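2-keto-3-deoxy-D-arabinonate dehydratase (PDB 2Q1D) catalyses the metal-dependent dehydration of 2-dehydro-3-deoxy-D-arabinonate to 2,5-dioxopentanoate in a pentose oxidation pathway that leads to 2-oxoglutarate. Local coordinates at residues E138-E143 against V165-L170; P142-A147 against T256-G261. One frame throughout, in Å; residues are numbered along the deposited sequence.

Interaction 1 of 2, residues E138-E143 against V165-L170; sequences EWTLPE and VSARDL. With MG (magnesium ion), chain B; DO4 (2,5-dioxopentanoic acid), chain C.
Leu141 and Ser166 face each other as a single antiparallel hydrogen-bonded bridge, a compact example of how a loop is fastened beside a metal site. Leu141 N gives its hydrogen to Ser166 O at 2.9 Å, and Ser166 N returns one to Leu141 O at 3.0 Å. Around this bridge the packing is buried and close: Thr140 CG2 meets Val165 CG1 at 3.7 Å, while Thr140 OG1 is taken up by Ser137. Toward the metal, Glu143 extends its chain past CG and brings OE2 to the magnesium ion at 2.3 Å. Its other oxygen, OE1, lies beside Ser166 OG, a hydroxyl hydrogen-bonded to Asp164 O and to the substrate-binding Lys182.

The other end of the contact is partly open to solvent. With CG anti to the backbone N (chi1 176°), the Trp139 indole lies alongside Arg168, whose CB makes a CH-pi contact over one face, 3.8 Å from the centroid of the six-membered ring. Farther out the guanidinium turns 43° from the indole plane, with Trp139 CH2 over one of its faces; the indole N-H is bonded to Gly261 O. Asp169 OD2 accepts a hydrogen bond from Glu138 N at 2.7 Å, met from above the carboxylate plane, and the Glu138 side chain itself leads away from the contact. Asp169 N, in the first turn of helix 168-173, where no earlier helical carbonyl can serve it, bonds to Trp139 O.

Chemically, the loop supplies a carbonyl to an amide in the first turn of the helix and delivers a carboxylate to the metal. Arg168 crosses Glu143 with NE 4.6 Å from OE1 and no N-H aimed at it, so any effect on the magnesium ligand would probably be a diffuse electrostatic one.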
ATOM      1  N   GLU A 138      24.856 -31.465  17.417  1.00 50.83           N
ATOM      2  CA  GLU A 138      25.548 -32.710  17.124  1.00 51.34           C
ATOM      3  C   GLU A 138      24.576 -33.859  16.804  1.00 50.70           C
ATOM      4  O   GLU A 138      24.982 -34.915  16.310  1.00 50.77           O
ATOM      5  CB  GLU A 138      26.493 -33.053  18.289  1.00 52.02           C
ATOM      6  CG  GLU A 138      27.840 -33.621  17.845  1.00 55.20           C
ATOM      7  CD  GLU A 138      28.365 -32.978  16.544  1.00 59.31           C
ATOM      8  OE1 GLU A 138      28.355 -31.724  16.445  1.00 61.03           O
ATOM      9  OE2 GLU A 138      28.787 -33.723  15.624  1.00 60.41           O
ATOM     10  N   TRP A 139      23.292 -33.629  17.071  1.00 49.72           N
ATOM     11  CA  TRP A 139      22.257 -34.652  16.952  1.00 48.64           C
ATOM     12  C   TRP A 139      20.902 -33.953  16.763  1.00 48.32           C
ATOM     13  O   TRP A 139      20.188 -33.667  17.736  1.00 48.68           O
ATOM     14  CB  TRP A 139      22.274 -35.581  18.189  1.00 48.09           C
ATOM     15  CG  TRP A 139      21.189 -36.622  18.243  1.00 47.52           C
ATOM     16  CD1 TRP A 139      20.773 -37.436  17.222  1.00 47.28           C
ATOM     17  CD2 TRP A 139      20.387 -36.976  19.387  1.00 47.59           C
ATOM     18  NE1 TRP A 139      19.755 -38.263  17.652  1.00 47.05           N
ATOM     19  CE2 TRP A 139      19.497 -38.003  18.974  1.00 47.30           C
ATOM     20  CE3 TRP A 139      20.329 -36.522  20.717  1.00 47.44           C
ATOM     21  CZ2 TRP A 139      18.556 -38.585  19.849  1.00 47.84           C
ATOM     22  CZ3 TRP A 139      19.391 -37.106  21.592  1.00 47.38           C
ATOM     23  CH2 TRP A 139      18.516 -38.122  21.147  1.00 47.55           C
ATOM     24  N   THR A 140      20.577 -33.649  15.508  1.00 47.40           N
ATOM     25  CA  THR A 140      19.317 -33.010  15.143  1.00 46.38           C
ATOM     26  C   THR A 140      18.419 -34.049  14.471  1.00 46.15           C
ATOM     27  O   THR A 140      18.838 -34.724  13.546  1.00 45.94           O
ATOM     28  CB  THR A 140      19.573 -31.787  14.224  1.00 46.07           C
ATOM     29  OG1 THR A 140      20.334 -30.818  14.946  1.00 46.00           O
ATOM     30  CG2 THR A 140      18.290 -31.144  13.767  1.00 45.32           C
ATOM     31  N   LEU A 141      17.194 -34.194  14.960  1.00 46.05           N
ATOM     32  CA  LEU A 141      16.265 -35.154  14.393  1.00 46.16           C
ATOM     33  C   LEU A 141      15.078 -34.441  13.788  1.00 46.31           C
ATOM     34  O   LEU A 141      14.642 -33.423  14.313  1.00 46.96           O
ATOM     35  CB  LEU A 141      15.772 -36.149  15.448  1.00 46.02           C
ATOM     36  CG  LEU A 141      16.729 -37.191  16.044  1.00 46.37           C
ATOM     37  CD1 LEU A 141      15.955 -38.208  16.905  1.00 46.28           C
ATOM     38  CD2 LEU A 141      17.545 -37.906  14.968  1.00 45.39           C
ATOM     39  N   PRO A 142      14.563 -34.954  12.662  1.00 46.26           N
ATOM     40  CA  PRO A 142      13.294 -34.453  12.189  1.00 46.03           C
ATOM     41  C   PRO A 142      12.185 -35.065  13.025  1.00 45.76           C
ATOM     42  O   PRO A 142      12.317 -36.214  13.452  1.00 46.04           O
ATOM     43  CB  PRO A 142      13.231 -34.978  10.755  1.00 46.35           C
ATOM     44  CG  PRO A 142      14.054 -36.206  10.762  1.00 46.10           C
ATOM     45  CD  PRO A 142      15.127 -35.983  11.766  1.00 46.15           C
ATOM     46  N   GLU A 143      11.119 -34.299  13.270  1.00 45.25           N
ATOM     47  CA  GLU A 143       9.952 -34.783  14.006  1.00 44.57           C
ATOM     48  C   GLU A 143       8.687 -34.678  13.137  1.00 44.22           C
ATOM     49  O   GLU A 143       8.104 -33.601  12.997  1.00 44.25           O
ATOM     50  CB  GLU A 143       9.782 -34.035  15.335  1.00 44.35           C
ATOM     51  CG  GLU A 143      11.018 -33.990  16.263  1.00 44.52           C
ATOM     52  CD  GLU A 143      10.678 -33.608  17.721  1.00 45.12           C
ATOM     53  OE1 GLU A 143      11.557 -33.719  18.599  1.00 44.82           O
ATOM     54  OE2 GLU A 143       9.530 -33.203  18.009  1.00 47.04           O
ATOM     55  N   VAL A 165      11.680 -29.841  13.093  1.00 39.71           N
ATOM     56  CA  VAL A 165      13.103 -30.155  13.147  1.00 40.44           C
ATOM     57  C   VAL A 165      13.642 -29.691  14.495  1.00 41.54           C
ATOM     58  O   VAL A 165      13.504 -28.513  14.841  1.00 42.06           O
ATOM     59  CB  VAL A 165      13.860 -29.445  11.994  1.00 40.52           C
ATOM     60  CG1 VAL A 165      15.311 -29.940  11.878  1.00 39.61           C
ATOM     61  CG2 VAL A 165      13.087 -29.608  10.674  1.00 39.17           C
ATOM     62  N   SER A 166      14.244 -30.608  15.258  1.00 42.60           N
ATOM     63  CA  SER A 166      14.697 -30.308  16.632  1.00 43.51           C
ATOM     64  C   SER A 166      16.123 -30.778  16.932  1.00 43.98           C
ATOM     65  O   SER A 166      16.479 -31.927  16.667  1.00 43.92           O
ATOM     66  CB  SER A 166      13.740 -30.920  17.663  1.00 43.54           C
ATOM     67  OG  SER A 166      12.425 -31.066  17.142  1.00 44.23           O
ATOM     68  N   ALA A 167      16.923 -29.879  17.502  1.00 44.61           N
ATOM     69  CA  ALA A 167      18.280 -30.184  17.935  1.00 45.07           C
ATOM     70  C   ALA A 167      18.215 -30.892  19.283  1.00 45.97           C
ATOM     71  O   ALA A 167      18.513 -30.309  20.336  1.00 46.23           O
ATOM     72  CB  ALA A 167      19.099 -28.925  18.037  1.00 44.70           C
ATOM     73  N   ARG A 168      17.827 -32.164  19.229  1.00 46.60           N
ATOM     74  CA  ARG A 168      17.655 -33.016  20.393  1.00 47.17           C
ATOM     75  C   ARG A 168      18.816 -33.052  21.387  1.00 47.77           C
ATOM     76  O   ARG A 168      18.604 -33.283  22.578  1.00 47.75           O
ATOM     77  CB  ARG A 168      17.348 -34.423  19.913  1.00 47.15           C
ATOM     78  CG  ARG A 168      16.030 -34.525  19.181  1.00 48.60           C
ATOM     79  CD  ARG A 168      14.849 -34.228  20.121  1.00 50.90           C
ATOM     80  NE  ARG A 168      14.983 -34.955  21.381  1.00 52.04           N
ATOM     81  CZ  ARG A 168      14.673 -36.237  21.545  1.00 52.86           C
ATOM     82  NH1 ARG A 168      14.190 -36.957  20.535  1.00 51.92           N
ATOM     83  NH2 ARG A 168      14.849 -36.799  22.731  1.00 53.29           N
ATOM     84  N   ASP A 169      20.037 -32.838  20.907  1.00 48.64           N
ATOM     85  CA  ASP A 169      21.201 -32.891  21.792  1.00 49.49           C
ATOM     86  C   ASP A 169      21.279 -31.684  22.709  1.00 49.75           C
ATOM     87  O   ASP A 169      21.599 -31.817  23.890  1.00 50.07           O
ATOM     88  CB  ASP A 169      22.514 -33.093  21.011  1.00 49.65           C
ATOM     89  CG  ASP A 169      22.778 -32.008  19.973  1.00 50.78           C
ATOM     90  OD1 ASP A 169      21.852 -31.657  19.182  1.00 50.33           O
ATOM     91  OD2 ASP A 169      23.940 -31.530  19.944  1.00 51.34           O
ATOM     92  N   LEU A 170      20.956 -30.514  22.166  1.00 50.20           N
ATOM     93  CA  LEU A 170      20.925 -29.287  22.948  1.00 50.58           C
ATOM     94  C   LEU A 170      19.815 -29.320  24.007  1.00 51.01           C
ATOM     95  O   LEU A 170      19.955 -28.742  25.096  1.00 51.02           O
ATOM     96  CB  LEU A 170      20.776 -28.076  22.033  1.00 50.40           C
ATOM     97  CG  LEU A 170      21.920 -27.782  21.057  1.00 50.67           C
ATOM     98  CD1 LEU A 170      21.774 -26.372  20.504  1.00 51.09           C
ATOM     99  CD2 LEU A 170      23.293 -27.944  21.698  1.00 50.65           C
TER
HETATM  100 MG    MG B 294       7.660 -31.844  18.149  1.00 34.22          MG
HETATM  101  O3  DO4 C 897      10.877 -31.642  24.127  1.00 58.65           O
HETATM  102  C5  DO4 C 897       9.731 -31.250  23.990  1.00 57.31           C
HETATM  103  C4  DO4 C 897       9.121 -31.220  22.610  1.00 55.28           C
HETATM  104  C3  DO4 C 897       8.327 -32.500  22.377  1.00 53.20           C
HETATM  105  C2  DO4 C 897       7.893 -32.536  20.933  1.00 52.05           C
HETATM  106  O5  DO4 C 897       8.223 -31.638  20.169  1.00 52.54           O
HETATM  107  C1  DO4 C 897       7.079 -33.632  20.414  1.00 51.34           C
HETATM  108  O1  DO4 C 897       6.716 -34.560  21.176  1.00 50.90           O
HETATM  109  O2  DO4 C 897       6.764 -33.592  19.198  1.00 49.94           O
HETATM  110  O   HOH W   1       5.931 -30.754  18.088  1.00 36.83           O

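Interaction 2 of 2, residues P142-A147 against T256-G261; sequences PEPELA and TAIVPG. With MG (magnesium ion), chain B; DO4 (2,5-dioxopentanoic acid), chain C.
The flat peptide carbonyl of Pro144 is approached from above its plane by the hydroxyl of Thr256: OG1 donates to Pro144 O at 2.8 Å, from 37° out of the plane. The second flat group, the Glu145 carboxylate, is held at both oxygens, OE1 by the magnesium ion and OE2 by Thr253 OG1 and Gly255 N, which should fix its rotation.

Thr256 crosses both glutamates at about a right angle. Its OG1 stands anti to the backbone N (chi1 -165°), which sends the hydroxyl to Pro144 and turns the methyl CG2 toward Glu143, 3.8 Å from CB. On the same residue, CB packs against Glu145 CG at 3.7 Å. The ring of Pro144 continues the contact, its CG reaching Ile258 CB at 3.9 Å, and strand 207-214 covers this apolar patch through Leu210. A water donates to Pro142 O at 3.1 Å and to Ile258 O at 2.8 Å, joining the backbones where they do not meet directly.

The backbone N of Thr256 is left for the ligand, and it bonds to O2 of 2,5-dioxopentanoic acid at 2.8 Å. That same oxygen binds the magnesium ion, so the ligand carboxylate is gripped by metal and amide together. The hydroxyl bond to Pro144 thus ties the substrate-binding loop to the strand that carries a metal ligand.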
ATOM      1  N   PRO A 142      14.563 -34.954  12.662  1.00 46.26           N
ATOM      2  CA  PRO A 142      13.294 -34.453  12.189  1.00 46.03           C
ATOM      3  C   PRO A 142      12.185 -35.065  13.025  1.00 45.76           C
ATOM      4  O   PRO A 142      12.317 -36.214  13.452  1.00 46.04           O
ATOM      5  CB  PRO A 142      13.231 -34.978  10.755  1.00 46.35           C
ATOM      6  CG  PRO A 142      14.054 -36.206  10.762  1.00 46.10           C
ATOM      7  CD  PRO A 142      15.127 -35.983  11.766  1.00 46.15           C
ATOM      8  N   GLU A 143      11.119 -34.299  13.270  1.00 45.25           N
ATOM      9  CA  GLU A 143       9.952 -34.783  14.006  1.00 44.57           C
ATOM     10  C   GLU A 143       8.687 -34.678  13.137  1.00 44.22           C
ATOM     11  O   GLU A 143       8.104 -33.601  12.997  1.00 44.25           O
ATOM     12  CB  GLU A 143       9.782 -34.035  15.335  1.00 44.35           C
ATOM     13  CG  GLU A 143      11.018 -33.990  16.263  1.00 44.52           C
ATOM     14  CD  GLU A 143      10.678 -33.608  17.721  1.00 45.12           C
ATOM     15  OE1 GLU A 143      11.557 -33.719  18.599  1.00 44.82           O
ATOM     16  OE2 GLU A 143       9.530 -33.203  18.009  1.00 47.04           O
ATOM     17  N   PRO A 144       8.269 -35.802  12.530  1.00 43.86           N
ATOM     18  CA  PRO A 144       7.095 -35.872  11.650  1.00 43.70           C
ATOM     19  C   PRO A 144       5.804 -35.759  12.440  1.00 43.67           C
ATOM     20  O   PRO A 144       5.563 -36.569  13.345  1.00 44.24           O
ATOM     21  CB  PRO A 144       7.192 -37.275  11.060  1.00 43.92           C
ATOM     22  CG  PRO A 144       7.919 -38.066  12.114  1.00 43.69           C
ATOM     23  CD  PRO A 144       8.933 -37.109  12.667  1.00 43.64           C
ATOM     24  N   GLU A 145       4.970 -34.777  12.109  1.00 43.09           N
ATOM     25  CA  GLU A 145       3.787 -34.499  12.918  1.00 42.20           C
ATOM     26  C   GLU A 145       2.615 -34.069  12.080  1.00 41.85           C
ATOM     27  O   GLU A 145       2.798 -33.447  11.041  1.00 41.72           O
ATOM     28  CB  GLU A 145       4.111 -33.396  13.917  1.00 42.29           C
ATOM     29  CG  GLU A 145       5.403 -33.632  14.675  1.00 42.41           C
ATOM     30  CD  GLU A 145       5.631 -32.650  15.799  1.00 43.48           C
ATOM     31  OE1 GLU A 145       6.729 -32.710  16.412  1.00 43.05           O
ATOM     32  OE2 GLU A 145       4.720 -31.830  16.081  1.00 42.82           O
ATOM     33  N   LEU A 146       1.412 -34.407  12.534  1.00 41.75           N
ATOM     34  CA  LEU A 146       0.177 -33.819  11.999  1.00 41.62           C
ATOM     35  C   LEU A 146       0.067 -32.382  12.497  1.00 42.18           C
ATOM     36  O   LEU A 146       0.271 -32.103  13.690  1.00 42.59           O
ATOM     37  CB  LEU A 146      -1.055 -34.602  12.458  1.00 41.34           C
ATOM     38  CG  LEU A 146      -2.417 -34.129  11.947  1.00 41.14           C
ATOM     39  CD1 LEU A 146      -2.518 -34.289  10.444  1.00 41.00           C
ATOM     40  CD2 LEU A 146      -3.549 -34.872  12.623  1.00 40.88           C
ATOM     41  N   ALA A 147      -0.245 -31.466  11.592  1.00 42.31           N
ATOM     42  CA  ALA A 147      -0.372 -30.067  11.967  1.00 42.42           C
ATOM     43  C   ALA A 147      -1.736 -29.520  11.562  1.00 42.63           C
ATOM     44  O   ALA A 147      -2.325 -29.953  10.558  1.00 42.82           O
ATOM     45  CB  ALA A 147       0.731 -29.268  11.341  1.00 42.34           C
ATOM     46  N   THR A 256       5.158 -35.394  17.861  1.00 47.78           N
ATOM     47  CA  THR A 256       5.590 -36.554  17.075  1.00 48.18           C
ATOM     48  C   THR A 256       5.576 -37.849  17.865  1.00 48.55           C
ATOM     49  O   THR A 256       5.733 -37.834  19.089  1.00 48.79           O
ATOM     50  CB  THR A 256       7.017 -36.372  16.515  1.00 48.23           C
ATOM     51  OG1 THR A 256       7.249 -37.342  15.495  1.00 47.79           O
ATOM     52  CG2 THR A 256       8.063 -36.559  17.599  1.00 48.15           C
ATOM     53  N   ALA A 257       5.412 -38.960  17.146  1.00 48.71           N
ATOM     54  CA  ALA A 257       5.521 -40.312  17.709  1.00 48.85           C
ATOM     55  C   ALA A 257       6.665 -41.165  17.107  1.00 48.96           C
ATOM     56  O   ALA A 257       6.782 -42.342  17.432  1.00 49.36           O
ATOM     57  CB  ALA A 257       4.195 -41.049  17.569  1.00 48.52           C
ATOM     58  N   ILE A 258       7.493 -40.583  16.237  1.00 48.83           N
ATOM     59  CA  ILE A 258       8.584 -41.318  15.586  1.00 48.60           C
ATOM     60  C   ILE A 258       9.939 -40.713  15.923  1.00 49.03           C
ATOM     61  O   ILE A 258      10.249 -39.596  15.524  1.00 48.80           O
ATOM     62  CB  ILE A 258       8.377 -41.379  14.075  1.00 48.30           C
ATOM     63  CG1 ILE A 258       7.049 -42.082  13.770  1.00 48.04           C
ATOM     64  CG2 ILE A 258       9.530 -42.113  13.417  1.00 48.38           C
ATOM     65  CD1 ILE A 258       6.460 -41.810  12.416  1.00 47.25           C
ATOM     66  N   VAL A 259      10.746 -41.452  16.671  1.00 49.95           N
ATOM     67  CA  VAL A 259      11.987 -40.893  17.212  1.00 51.14           C
ATOM     68  C   VAL A 259      13.215 -41.805  16.965  1.00 52.32           C
ATOM     69  O   VAL A 259      13.455 -42.737  17.734  1.00 52.74           O
ATOM     70  CB  VAL A 259      11.839 -40.579  18.740  1.00 50.97           C
ATOM     71  CG1 VAL A 259      13.058 -39.847  19.279  1.00 50.34           C
ATOM     72  CG2 VAL A 259      10.581 -39.764  19.016  1.00 50.45           C
ATOM     73  N   PRO A 260      13.983 -41.555  15.878  1.00 53.15           N
ATOM     74  CA  PRO A 260      15.263 -42.258  15.652  1.00 53.69           C
ATOM     75  C   PRO A 260      16.199 -42.300  16.870  1.00 54.20           C
ATOM     76  O   PRO A 260      16.045 -41.507  17.799  1.00 54.26           O
ATOM     77  CB  PRO A 260      15.913 -41.448  14.522  1.00 53.66           C
ATOM     78  CG  PRO A 260      14.773 -40.858  13.772  1.00 53.44           C
ATOM     79  CD  PRO A 260      13.656 -40.633  14.769  1.00 53.22           C
ATOM     80  N   GLY A 261      17.161 -43.221  16.847  1.00 54.82           N
ATOM     81  CA  GLY A 261      18.157 -43.342  17.907  1.00 55.81           C
ATOM     82  C   GLY A 261      19.217 -42.252  17.862  1.00 56.66           C
ATOM     83  O   GLY A 261      19.196 -41.381  16.983  1.00 56.47           O
TER
HETATM   84 MG    MG B 294       7.660 -31.844  18.149  1.00 34.22          MG
HETATM   85  O3  DO4 C 897      10.877 -31.642  24.127  1.00 58.65           O
HETATM   86  C5  DO4 C 897       9.731 -31.250  23.990  1.00 57.31           C
HETATM   87  C4  DO4 C 897       9.121 -31.220  22.610  1.00 55.28           C
HETATM   88  C3  DO4 C 897       8.327 -32.500  22.377  1.00 53.20           C
HETATM   89  C2  DO4 C 897       7.893 -32.536  20.933  1.00 52.05           C
HETATM   90  O5  DO4 C 897       8.223 -31.638  20.169  1.00 52.54           O
HETATM   91  C1  DO4 C 897       7.079 -33.632  20.414  1.00 51.34           C
HETATM   92  O1  DO4 C 897       6.716 -34.560  21.176  1.00 50.90           O
HETATM   93  O2  DO4 C 897       6.764 -33.592  19.198  1.00 49.94           O
HETATM   94  O   HOH W   2      12.059 -37.520  16.243  1.00 39.56           O
HETATM   95  O   HOH W   1       5.931 -30.754  18.088  1.00 36.83           O

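Both contacts grow from one run of chain, sharing Pro142 and Glu143, and their centres lie about 11 Å apart on the same side of the chain's centre, within the FAH-family C-terminal region. Interaction 1 fastens the loop before strand 144-150 to the start of helix 168-173, just after strand 156-164; interaction 2 joins the beginning of strand 144-150 to the much later loop after strand 250-253. The two later segments also meet, Arg168 NH1 packing against Val259 CG1. Two neighbouring parts of the sequence and one much later one therefore converge on the metal-ligand site: Glu143, Glu145 and Asp164 bind the magnesium ion, while Thr256, Lys182 and Ile81 bond to the organic ligand.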